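Local coordinates for xyloglucan-specific endo-beta-1,4-glucanase BoGH9A (Bacteroides ovatus, PDB 6DHT), which hydrolyses the internal beta-1,4-glucosidic linkages of the xyloglucan backbone, releasing xyloglucan oligosaccharides, at residues 452-457 and 461-466; 425-430 and 445-450; 138-143 and 172-177. One frame throughout, in Å; residues are numbered along the deposited sequence.

Contact 1 (452-457 and 461-466). With EDO (1,2-ethanediol), chain N; EDO (1,2-ethanediol), chain L.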
loop_
_atom_site.group_PDB
_atom_site.type_symbol
_atom_site.label_atom_id
_atom_site.label_comp_id
_atom_site.label_asym_id
_atom_site.label_seq_id
_atom_site.Cartn_x
_atom_site.Cartn_y
_atom_site.Cartn_z
ATOM N N MET A 452 -0.313 -9.034 11.058
ATOM C CA MET A 452 -0.190 -8.036 12.097
ATOM C C MET A 452 -1.551 -7.845 12.808
ATOM O O MET A 452 -1.631 -7.777 14.041
ATOM C CB MET A 452 0.361 -6.743 11.456
ATOM C CG MET A 452 0.609 -5.582 12.388
ATOM S SD MET A 452 -0.874 -4.678 12.886
ATOM C CE MET A 452 -1.396 -4.022 11.286
ATOM N N TYR A 453 -2.635 -7.768 12.039
ATOM C CA TYR A 453 -3.954 -7.700 12.663
ATOM C C TYR A 453 -4.246 -8.951 13.481
ATOM O O TYR A 453 -4.825 -8.867 14.563
ATOM C CB TYR A 453 -5.064 -7.542 11.624
ATOM C CG TYR A 453 -5.384 -6.100 11.266
ATOM C CD1 TYR A 453 -6.268 -5.355 12.031
ATOM C CD2 TYR A 453 -4.770 -5.483 10.195
ATOM C CE1 TYR A 453 -6.549 -4.028 11.713
ATOM C CE2 TYR A 453 -5.040 -4.164 9.863
ATOM C CZ TYR A 453 -5.922 -3.447 10.636
ATOM O OH TYR A 453 -6.213 -2.129 10.332
ATOM N N ALA A 454 -3.882 -10.126 12.997
ATOM C CA ALA A 454 -4.094 -11.342 13.797
ATOM C C ALA A 454 -3.342 -11.300 15.140
ATOM O O ALA A 454 -3.887 -11.730 16.185
ATOM C CB ALA A 454 -3.695 -12.573 13.009
ATOM N N TYR A 455 -2.126 -10.758 15.153
ATOM C CA TYR A 455 -1.388 -10.515 16.386
ATOM C C TYR A 455 -2.194 -9.573 17.300
ATOM O O TYR A 455 -2.405 -9.862 18.491
ATOM C CB TYR A 455 -0.004 -9.913 16.110
ATOM C CG TYR A 455 0.672 -9.402 17.344
ATOM C CD1 TYR A 455 1.203 -10.281 18.286
ATOM C CD2 TYR A 455 0.752 -8.044 17.599
ATOM C CE1 TYR A 455 1.797 -9.804 19.424
ATOM C CE2 TYR A 455 1.341 -7.562 18.740
ATOM C CZ TYR A 455 1.877 -8.450 19.651
ATOM O OH TYR A 455 2.474 -7.991 20.818
ATOM N N LEU A 456 -2.673 -8.460 16.753
ATOM C CA LEU A 456 -3.393 -7.491 17.564
ATOM C C LEU A 456 -4.646 -8.094 18.199
ATOM O O LEU A 456 -5.011 -7.723 19.318
ATOM C CB LEU A 456 -3.761 -6.251 16.732
ATOM C CG LEU A 456 -2.589 -5.360 16.303
ATOM C CD1 LEU A 456 -3.170 -4.151 15.576
ATOM C CD2 LEU A 456 -1.737 -4.915 17.447
ATOM N N GLN A 457 -5.272 -9.043 17.523
ATOM C CA GLN A 457 -6.518 -9.642 17.999
ATOM C C GLN A 457 -6.297 -10.753 19.037
ATOM O O GLN A 457 -7.239 -11.154 19.729
ATOM C CB GLN A 457 -7.307 -10.201 16.824
ATOM C CG GLN A 457 -7.866 -9.105 15.887
ATOM C CD GLN A 457 -8.883 -8.219 16.581
ATOM O OE1 GLN A 457 -9.857 -8.719 17.112
ATOM N NE2 GLN A 457 -8.634 -6.918 16.615
ATOM N N ASP A 461 2.456 -13.989 19.493
ATOM C CA ASP A 461 3.663 -13.470 18.871
ATOM C C ASP A 461 3.947 -14.108 17.518
ATOM O O ASP A 461 4.517 -13.459 16.652
ATOM C CB ASP A 461 4.881 -13.690 19.783
ATOM C CG ASP A 461 4.921 -12.747 20.975
ATOM O OD1 ASP A 461 4.373 -11.631 20.912
ATOM O OD2 ASP A 461 5.540 -13.119 21.992
ATOM N N VAL A 462 3.551 -15.362 17.315
ATOM C CA VAL A 462 3.858 -16.056 16.066
ATOM C C VAL A 462 3.322 -15.308 14.839
ATOM O O VAL A 462 3.947 -15.289 13.787
ATOM C CB VAL A 462 3.351 -17.528 16.113
ATOM C CG1 VAL A 462 1.839 -17.592 16.166
ATOM C CG2 VAL A 462 3.896 -18.334 14.966
ATOM N N TYR A 463 2.162 -14.678 14.967
ATOM C CA TYR A 463 1.621 -13.968 13.820
ATOM C C TYR A 463 2.497 -12.750 13.474
ATOM O O TYR A 463 2.761 -12.478 12.298
ATOM C CB TYR A 463 0.218 -13.506 14.162
ATOM C CG TYR A 463 -0.806 -14.610 14.369
ATOM C CD1 TYR A 463 -0.987 -15.627 13.453
ATOM C CD2 TYR A 463 -1.620 -14.597 15.489
ATOM C CE1 TYR A 463 -1.936 -16.601 13.640
ATOM C CE2 TYR A 463 -2.580 -15.552 15.677
ATOM C CZ TYR A 463 -2.740 -16.547 14.766
ATOM O OH TYR A 463 -3.698 -17.515 14.964
ATOM N N LEU A 464 2.929 -12.022 14.490
ATOM C CA LEU A 464 3.784 -10.857 14.294
ATOM C C LEU A 464 5.158 -11.264 13.753
ATOM O O LEU A 464 5.708 -10.610 12.869
ATOM C CB LEU A 464 3.898 -10.065 15.586
ATOM C CG LEU A 464 4.676 -8.763 15.501
ATOM C CD1 LEU A 464 4.003 -7.843 14.512
ATOM C CD2 LEU A 464 4.770 -8.121 16.856
ATOM N N THR A 465 5.693 -12.368 14.267
ATOM C CA THR A 465 6.971 -12.870 13.808
ATOM C C THR A 465 6.901 -13.110 12.318
ATOM O O THR A 465 7.852 -12.787 11.571
ATOM C CB THR A 465 7.310 -14.166 14.549
ATOM O OG1 THR A 465 7.550 -13.856 15.914
ATOM C CG2 THR A 465 8.572 -14.798 13.998
ATOM N N ASN A 466 5.799 -13.686 11.851
ATOM C CA ASN A 466 5.631 -13.958 10.442
ATOM C C ASN A 466 5.439 -12.699 9.574
ATOM O O ASN A 466 5.833 -12.666 8.411
ATOM C CB ASN A 466 4.535 -15.013 10.230
ATOM C CG ASN A 466 5.064 -16.418 10.442
ATOM O OD1 ASN A 466 5.678 -16.971 9.537
ATOM N ND2 ASN A 466 4.827 -16.987 11.611
HETATM C C1 EDO N . 7.056 -10.813 19.237
HETATM O O1 EDO N . 5.851 -10.088 19.509
HETATM C C2 EDO N . 6.971 -11.439 17.848
HETATM O O2 EDO N . 7.604 -10.592 16.879
HETATM C C1 EDO L . -13.681 -9.253 18.159
HETATM O O1 EDO L . -14.775 -8.956 19.037
HETATM C C2 EDO L . -12.738 -8.057 18.104
HETATM O O2 EDO L . -11.933 -8.044 19.287
HETATM O O HOH W 1 3.411 -9.982 22.430
#

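Contact 2 (425-430 and 445-450)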
loop_
_atom_site.group_PDB
_atom_site.type_symbol
_atom_site.label_atom_id
_atom_site.label_comp_id
_atom_site.label_asym_id
_atom_site.label_seq_id
_atom_site.Cartn_x
_atom_site.Cartn_y
_atom_site.Cartn_z
ATOM N N HIS A 425 12.474 -18.537 4.506
ATOM C CA HIS A 425 12.030 -18.393 5.886
ATOM C C HIS A 425 10.917 -17.326 6.039
ATOM O O HIS A 425 11.013 -16.437 6.881
ATOM C CB HIS A 425 13.210 -18.085 6.817
ATOM C CG HIS A 425 13.034 -18.611 8.206
ATOM N ND1 HIS A 425 13.211 -19.942 8.523
ATOM C CD2 HIS A 425 12.681 -17.996 9.360
ATOM C CE1 HIS A 425 12.979 -20.123 9.811
ATOM N NE2 HIS A 425 12.661 -18.957 10.345
ATOM N N ALA A 426 9.904 -17.405 5.197
ATOM C CA ALA A 426 8.758 -16.472 5.267
ATOM C C ALA A 426 7.517 -17.129 4.726
ATOM O O ALA A 426 7.578 -17.998 3.880
ATOM C CB ALA A 426 9.018 -15.182 4.483
ATOM N N PRO A 427 6.337 -16.672 5.186
ATOM C CA PRO A 427 5.123 -17.248 4.613
ATOM C C PRO A 427 4.986 -17.005 3.118
ATOM O O PRO A 427 4.474 -17.846 2.380
ATOM C CB PRO A 427 4.002 -16.524 5.365
ATOM C CG PRO A 427 4.590 -15.948 6.549
ATOM C CD PRO A 427 6.066 -15.813 6.353
ATOM N N TYR A 428 5.430 -15.832 2.680
ATOM C CA TYR A 428 5.381 -15.454 1.282
ATOM C C TYR A 428 6.636 -15.909 0.527
ATOM O O TYR A 428 7.747 -15.761 1.022
ATOM C CB TYR A 428 5.254 -13.928 1.167
ATOM C CG TYR A 428 5.313 -13.476 -0.274
ATOM C CD1 TYR A 428 4.185 -13.490 -1.085
ATOM C CD2 TYR A 428 6.511 -13.094 -0.867
ATOM C CE1 TYR A 428 4.235 -13.105 -2.406
ATOM C CE2 TYR A 428 6.568 -12.712 -2.190
ATOM C CZ TYR A 428 5.435 -12.736 -2.968
ATOM O OH TYR A 428 5.469 -12.345 -4.296
ATOM N N GLY A 429 6.440 -16.463 -0.667
ATOM C CA GLY A 429 7.520 -16.609 -1.632
ATOM C C GLY A 429 7.892 -18.023 -2.001
ATOM O O GLY A 429 8.871 -18.197 -2.704
ATOM N N ASN A 430 7.128 -19.011 -1.545
ATOM C CA ASN A 430 7.450 -20.409 -1.844
ATOM C C ASN A 430 6.369 -21.148 -2.625
ATOM O O ASN A 430 6.380 -22.387 -2.701
ATOM C CB ASN A 430 7.785 -21.180 -0.576
ATOM C CG ASN A 430 8.697 -22.372 -0.843
ATOM O OD1 ASN A 430 9.603 -22.310 -1.678
ATOM N ND2 ASN A 430 8.446 -23.460 -0.145
ATOM N N MET A 445 3.052 -7.879 1.178
ATOM C CA MET A 445 2.763 -6.862 2.186
ATOM C C MET A 445 1.392 -7.081 2.823
ATOM O O MET A 445 1.261 -7.019 4.041
ATOM C CB MET A 445 2.794 -5.443 1.605
ATOM C CG MET A 445 4.142 -4.876 1.295
ATOM S SD MET A 445 5.213 -4.621 2.679
ATOM C CE MET A 445 6.135 -6.169 2.678
ATOM N N ASN A 446 0.364 -7.320 2.015
ATOM C CA ASN A 446 -0.983 -7.358 2.599
ATOM C C ASN A 446 -1.227 -8.644 3.382
ATOM O O ASN A 446 -2.044 -8.670 4.307
ATOM C CB ASN A 446 -2.057 -7.055 1.551
ATOM C CG ASN A 446 -2.071 -5.612 1.197
ATOM O OD1 ASN A 446 -1.488 -4.793 1.907
ATOM N ND2 ASN A 446 -2.660 -5.282 0.065
ATOM N N GLN A 447 -0.505 -9.699 3.058
ATOM C CA GLN A 447 -0.472 -10.873 3.940
ATOM C C GLN A 447 0.156 -10.500 5.284
ATOM O O GLN A 447 -0.371 -10.836 6.351
ATOM C CB GLN A 447 0.332 -11.988 3.270
ATOM C CG GLN A 447 0.388 -13.294 3.968
ATOM C CD GLN A 447 1.181 -14.269 3.137
ATOM O OE1 GLN A 447 2.393 -14.371 3.283
ATOM N NE2 GLN A 447 0.521 -14.911 2.193
ATOM N N GLY A 448 1.266 -9.766 5.231
ATOM C CA GLY A 448 1.882 -9.211 6.425
ATOM C C GLY A 448 0.948 -8.355 7.257
ATOM O O GLY A 448 0.900 -8.497 8.471
ATOM N N VAL A 449 0.224 -7.449 6.608
ATOM C CA VAL A 449 -0.740 -6.587 7.300
ATOM C C VAL A 449 -1.784 -7.463 8.010
ATOM O O VAL A 449 -2.147 -7.201 9.165
ATOM C CB VAL A 449 -1.423 -5.615 6.317
ATOM C CG1 VAL A 449 -2.559 -4.849 6.998
ATOM C CG2 VAL A 449 -0.438 -4.619 5.754
ATOM N N SER A 450 -2.293 -8.468 7.308
ATOM C CA SER A 450 -3.281 -9.403 7.859
ATOM C C SER A 450 -2.732 -10.121 9.096
ATOM O O SER A 450 -3.420 -10.259 10.134
ATOM C CB SER A 450 -3.741 -10.385 6.799
ATOM O OG SER A 450 -4.253 -9.724 5.673
HETATM O O HOH W 2 1.768 -17.372 0.929
#

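Contact 3 (138-143 and 172-177)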
loop_
_atom_site.group_PDB
_atom_site.type_symbol
_atom_site.label_atom_id
_atom_site.label_comp_id
_atom_site.label_asym_id
_atom_site.label_seq_id
_atom_site.Cartn_x
_atom_site.Cartn_y
_atom_site.Cartn_z
ATOM N N HIS A 138 -0.279 19.350 -14.040
ATOM C CA HIS A 138 -1.677 18.906 -14.029
ATOM C C HIS A 138 -2.578 19.684 -13.056
ATOM O O HIS A 138 -3.104 19.141 -12.081
ATOM C CB HIS A 138 -1.764 17.402 -13.781
ATOM C CG HIS A 138 -1.169 16.588 -14.884
ATOM N ND1 HIS A 138 0.148 16.186 -14.875
ATOM C CD2 HIS A 138 -1.692 16.137 -16.050
ATOM C CE1 HIS A 138 0.407 15.506 -15.980
ATOM N NE2 HIS A 138 -0.694 15.455 -16.704
ATOM N N PRO A 139 -2.781 20.974 -13.328
ATOM C CA PRO A 139 -3.679 21.765 -12.478
ATOM C C PRO A 139 -5.098 21.191 -12.427
ATOM O O PRO A 139 -5.753 21.311 -11.402
ATOM C CB PRO A 139 -3.658 23.142 -13.153
ATOM C CG PRO A 139 -3.183 22.886 -14.531
ATOM C CD PRO A 139 -2.205 21.779 -14.414
ATOM N N ASP A 140 -5.535 20.554 -13.508
ATOM C CA ASP A 140 -6.834 19.910 -13.579
ATOM C C ASP A 140 -7.962 20.871 -13.171
ATOM O O ASP A 140 -8.950 20.470 -12.551
ATOM C CB ASP A 140 -6.833 18.621 -12.735
ATOM C CG ASP A 140 -6.037 17.492 -13.389
ATOM O OD1 ASP A 140 -5.720 17.589 -14.598
ATOM O OD2 ASP A 140 -5.701 16.483 -12.715
ATOM N N ASN A 141 -7.797 22.137 -13.556
ATOM C CA ASN A 141 -8.823 23.164 -13.351
ATOM C C ASN A 141 -9.696 23.341 -14.585
ATOM O O ASN A 141 -10.707 24.048 -14.538
ATOM C CB ASN A 141 -8.175 24.498 -12.982
ATOM C CG ASN A 141 -7.014 24.866 -13.899
ATOM O OD1 ASN A 141 -6.806 24.250 -14.950
ATOM N ND2 ASN A 141 -6.246 25.875 -13.495
ATOM N N HIS A 142 -9.300 22.696 -15.675
ATOM C CA HIS A 142 -10.046 22.753 -16.925
ATOM C C HIS A 142 -10.296 21.338 -17.440
ATOM O O HIS A 142 -9.608 20.855 -18.335
ATOM C CB HIS A 142 -9.264 23.576 -17.950
ATOM C CG HIS A 142 -10.051 23.922 -19.173
ATOM N ND1 HIS A 142 -10.221 23.044 -20.222
ATOM C CD2 HIS A 142 -10.715 25.051 -19.517
ATOM C CE1 HIS A 142 -10.956 23.617 -21.159
ATOM N NE2 HIS A 142 -11.268 24.835 -20.755
ATOM N N VAL A 143 -11.296 20.682 -16.861
ATOM C CA VAL A 143 -11.572 19.275 -17.118
ATOM C C VAL A 143 -12.967 19.106 -17.713
ATOM O O VAL A 143 -13.919 19.716 -17.242
ATOM C CB VAL A 143 -11.419 18.455 -15.793
ATOM C CG1 VAL A 143 -11.756 16.983 -15.992
ATOM C CG2 VAL A 143 -10.007 18.588 -15.265
ATOM N N TYR A 172 -0.223 9.352 -15.105
ATOM C CA TYR A 172 -0.563 10.653 -14.536
ATOM C C TYR A 172 -2.067 10.872 -14.329
ATOM O O TYR A 172 -2.501 11.983 -14.087
ATOM C CB TYR A 172 -0.011 11.755 -15.453
ATOM C CG TYR A 172 1.494 11.892 -15.539
ATOM C CD1 TYR A 172 2.307 11.892 -14.399
ATOM C CD2 TYR A 172 2.122 12.062 -16.778
ATOM C CE1 TYR A 172 3.673 12.065 -14.497
ATOM C CE2 TYR A 172 3.469 12.227 -16.879
ATOM C CZ TYR A 172 4.279 12.216 -15.750
ATOM O OH TYR A 172 5.643 12.384 -15.793
ATOM N N ASN A 173 -2.848 9.801 -14.387
ATOM C CA ASN A 173 -4.281 9.877 -14.184
ATOM C C ASN A 173 -4.678 9.662 -12.724
ATOM O O ASN A 173 -3.834 9.232 -11.937
ATOM C CB ASN A 173 -4.934 8.878 -15.134
ATOM C CG ASN A 173 -4.502 9.125 -16.570
ATOM O OD1 ASN A 173 -4.861 10.160 -17.135
ATOM N ND2 ASN A 173 -3.663 8.254 -17.109
ATOM N N LYS A 174 -5.901 10.001 -12.359
ATOM C CA LYS A 174 -6.339 9.986 -10.955
ATOM C C LYS A 174 -7.602 9.161 -10.883
ATOM O O LYS A 174 -8.565 9.455 -11.591
ATOM C CB LYS A 174 -6.588 11.404 -10.458
ATOM C CG LYS A 174 -5.398 12.324 -10.693
ATOM C CD LYS A 174 -5.523 13.684 -10.070
ATOM C CE LYS A 174 -6.763 14.414 -10.548
ATOM N NZ LYS A 174 -6.716 15.852 -10.206
ATOM N N TYR A 175 -7.637 8.142 -10.037
ATOM C CA TYR A 175 -8.704 7.149 -10.040
ATOM C C TYR A 175 -9.354 7.049 -8.664
ATOM O O TYR A 175 -8.655 6.855 -7.657
ATOM C CB TYR A 175 -8.139 5.785 -10.383
ATOM C CG TYR A 175 -7.317 5.697 -11.670
ATOM C CD1 TYR A 175 -6.001 6.155 -11.710
ATOM C CD2 TYR A 175 -7.826 5.109 -12.840
ATOM C CE1 TYR A 175 -5.213 6.052 -12.859
ATOM C CE2 TYR A 175 -7.050 5.012 -13.993
ATOM C CZ TYR A 175 -5.747 5.479 -14.002
ATOM O OH TYR A 175 -4.962 5.363 -15.152
ATOM N N ILE A 176 -10.675 7.147 -8.594
ATOM C CA ILE A 176 -11.376 7.142 -7.316
ATOM C C ILE A 176 -11.303 5.783 -6.600
ATOM O O ILE A 176 -11.094 5.717 -5.379
ATOM C CB ILE A 176 -12.857 7.562 -7.516
ATOM C CG1 ILE A 176 -12.979 9.065 -7.809
ATOM C CG2 ILE A 176 -13.671 7.235 -6.267
ATOM C CD1 ILE A 176 -12.593 9.986 -6.659
ATOM N N VAL A 177 -11.448 4.692 -7.328
ATOM C CA VAL A 177 -11.410 3.377 -6.701
ATOM C C VAL A 177 -10.063 3.171 -6.036
ATOM O O VAL A 177 -9.978 2.839 -4.827
ATOM C CB VAL A 177 -11.730 2.269 -7.708
ATOM C CG1 VAL A 177 -11.332 0.897 -7.196
ATOM C CG2 VAL A 177 -13.219 2.304 -8.043
HETATM O O HOH W 3 -4.788 18.300 -10.037
#

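Contact 1 (452-457 and 461-466)
Two tyrosines, each meeting an aliphatic side chain of the facing helix, carry this contact: Y455 against L464 and Y463 against A454. The Y455 ring swings anti to the backbone N (chi1 169°), which brings one of its faces against L464. The methyl CD2 of L464 sits over the middle of that face, 4.0 Å from the centroid of the Y455 ring, in a CH-pi contact along the ring normal. Nearer the root of the ring, CB of L464 lies 3.7 Å from CG of Y455, so the leucine slants across the ring. The second pair reverses this, with the small residue on the first helix. CB of A454 rests over one face of the Y463 ring, 3.9 Å from its centroid and displaced toward the rim. Between the two pairs the roots of the tyrosines meet, CB of Y455 lying 4.1 Å from CB of Y463.

The outer end is polar. The D461 carboxylate runs beside the Y455 ring, their planes 22° apart, with OD1 of D461 3.5 Å from CE1 of Y455. OD1 of D461 accepts a 2.6 Å hydrogen bond from O1 of an ethanediol, probably from the crystallisation liquor, while OH of Y455 meets a water at 2.7 Å. Replacing Y455 with an alanine would probably open a gap over L464 and leave this water without its phenolic partner. At the inner end, OH of Y463 is hydrogen-bonded to D413 on helix 395-416, and A454 packs against L409 and A412 of the same helix. With axes 7.5 Å apart and directions 160° from one another, the segments form an antiparallel helical hairpin, the pairing found in the (alpha/alpha)6 barrel of family 9 glycoside hydrolases.

Contact 2 (425-430 and 445-450)
The side-chain amide of Q447 is the flat group on which this contact turns, with P427 and Y428 straddling its oxygen. CB of P427 approaches OE1 of Q447 to 3.4 Å from one side of the amide plane, and CB of Y428 comes to 3.6 Å of the same OE1 from the opposite side. The Y428 ring turns away from the amide: it meets Y473 edge-to-face and reaches, through its OH, the carbonyl of D434. Q447 arrives on an extended chain, CG anti to the backbone N (chi1 -175°), and a final torsion of 90° sets the amide across the line of that chain.

The amide nitrogen makes the link to the loop through a water. NE2 of Q447 donates to it at 3.0 Å, and the water in turn donates to the carbonyl O of P427 at 3.1 Å. A bound diethylene glycol, probably from the crystallisation liquor, takes another hydrogen bond from NE2. At the other end of the amide, N of Y428 lies 3.4 Å from OE1 of Q447, but the angle is too poor for a bond. Both atoms are served by N470 of helix 461-474, whose ND2 donates to OE1 of Q447 while its OD1 accepts from N of Y428.

The loop is joined to helix 439-458 by mediated polar links, with little apolar overlap. Since OE1 takes a donor, ND2 of N470, whereas NE2 gives to acceptors, the water and the glycol, the Q447 amide is probably held in a single flip state, and its polarity is satisfied although the residue is buried.

Contact 3 (138-143 and 172-177)
A buried salt bridge between D140 and K174 is the strongest link here, with NZ of K174 donating to OD2 of D140 at 2.8 Å. The two side chains come from opposite directions, and the ammonium group engages the anti lone pair of OD2, the one facing away from the other oxygen. A bend at chi3 of K174 (-57°) turns the end of the lysine chain, and its CE also comes within 3.2 Å of OD2 of D140. Neither charge depends on the other alone. OD1 of D140 forms a second salt bridge with R258, while NZ of K174 also donates to the carbonyls of S162 and K164. A water 2.8 Å from O of H138 also meets NZ of K174, in a weak bond of 3.1 Å. The lysine is thus gripped by several oxygens, and this neighbourhood is likely to favour its charged form.

Farther out, the rings of H138 and Y172 meet obliquely, their centroids 5.2 Å apart and their planes at 39°. The imidazole carbon CE1 of H138 does the touching, 3.8 Å from CG of Y172. Each ring is tethered by its polar atom: ND1 of H138 to OH of Y167, and OH of Y172 to O of V249. Y172 follows D171, the predicted catalytic nucleophile, whose OD2 is hydrogen-bonded by N173 and Y175, consistent with N173 and Y175 helping to position that carboxylate.

K174 and Y175 form an outermost strand of a mixed sheet, paired with strand 239-241, whose L240 also touches D140 and V143. Helix 499-503 packs on Y172, and beyond the strand I176 and V177 start helix 176-192 and lie against helix 265-281.

Contacts 1 and 2 are neighbours, their centres about 12 Å apart, and both draw on helix 439-458; N466 of contact 1 packs against P427 of contact 2. Contact 3 lies on the opposite side of the chain's centre, about 38 Å from contact 1 and 34 Å from contact 2, centre to centre. Contact 1 is partly buried and joins two helices chiefly by aliphatic-aromatic packing, with D461 and the Y455 phenol at its more exposed end. Contact 2, buried, fastens a loop to a helix through water and amide. Contact 3, also buried, combines loop-to-strand charge pairing with an oblique ring contact, close to the predicted catalytic residues, from which the others are remote.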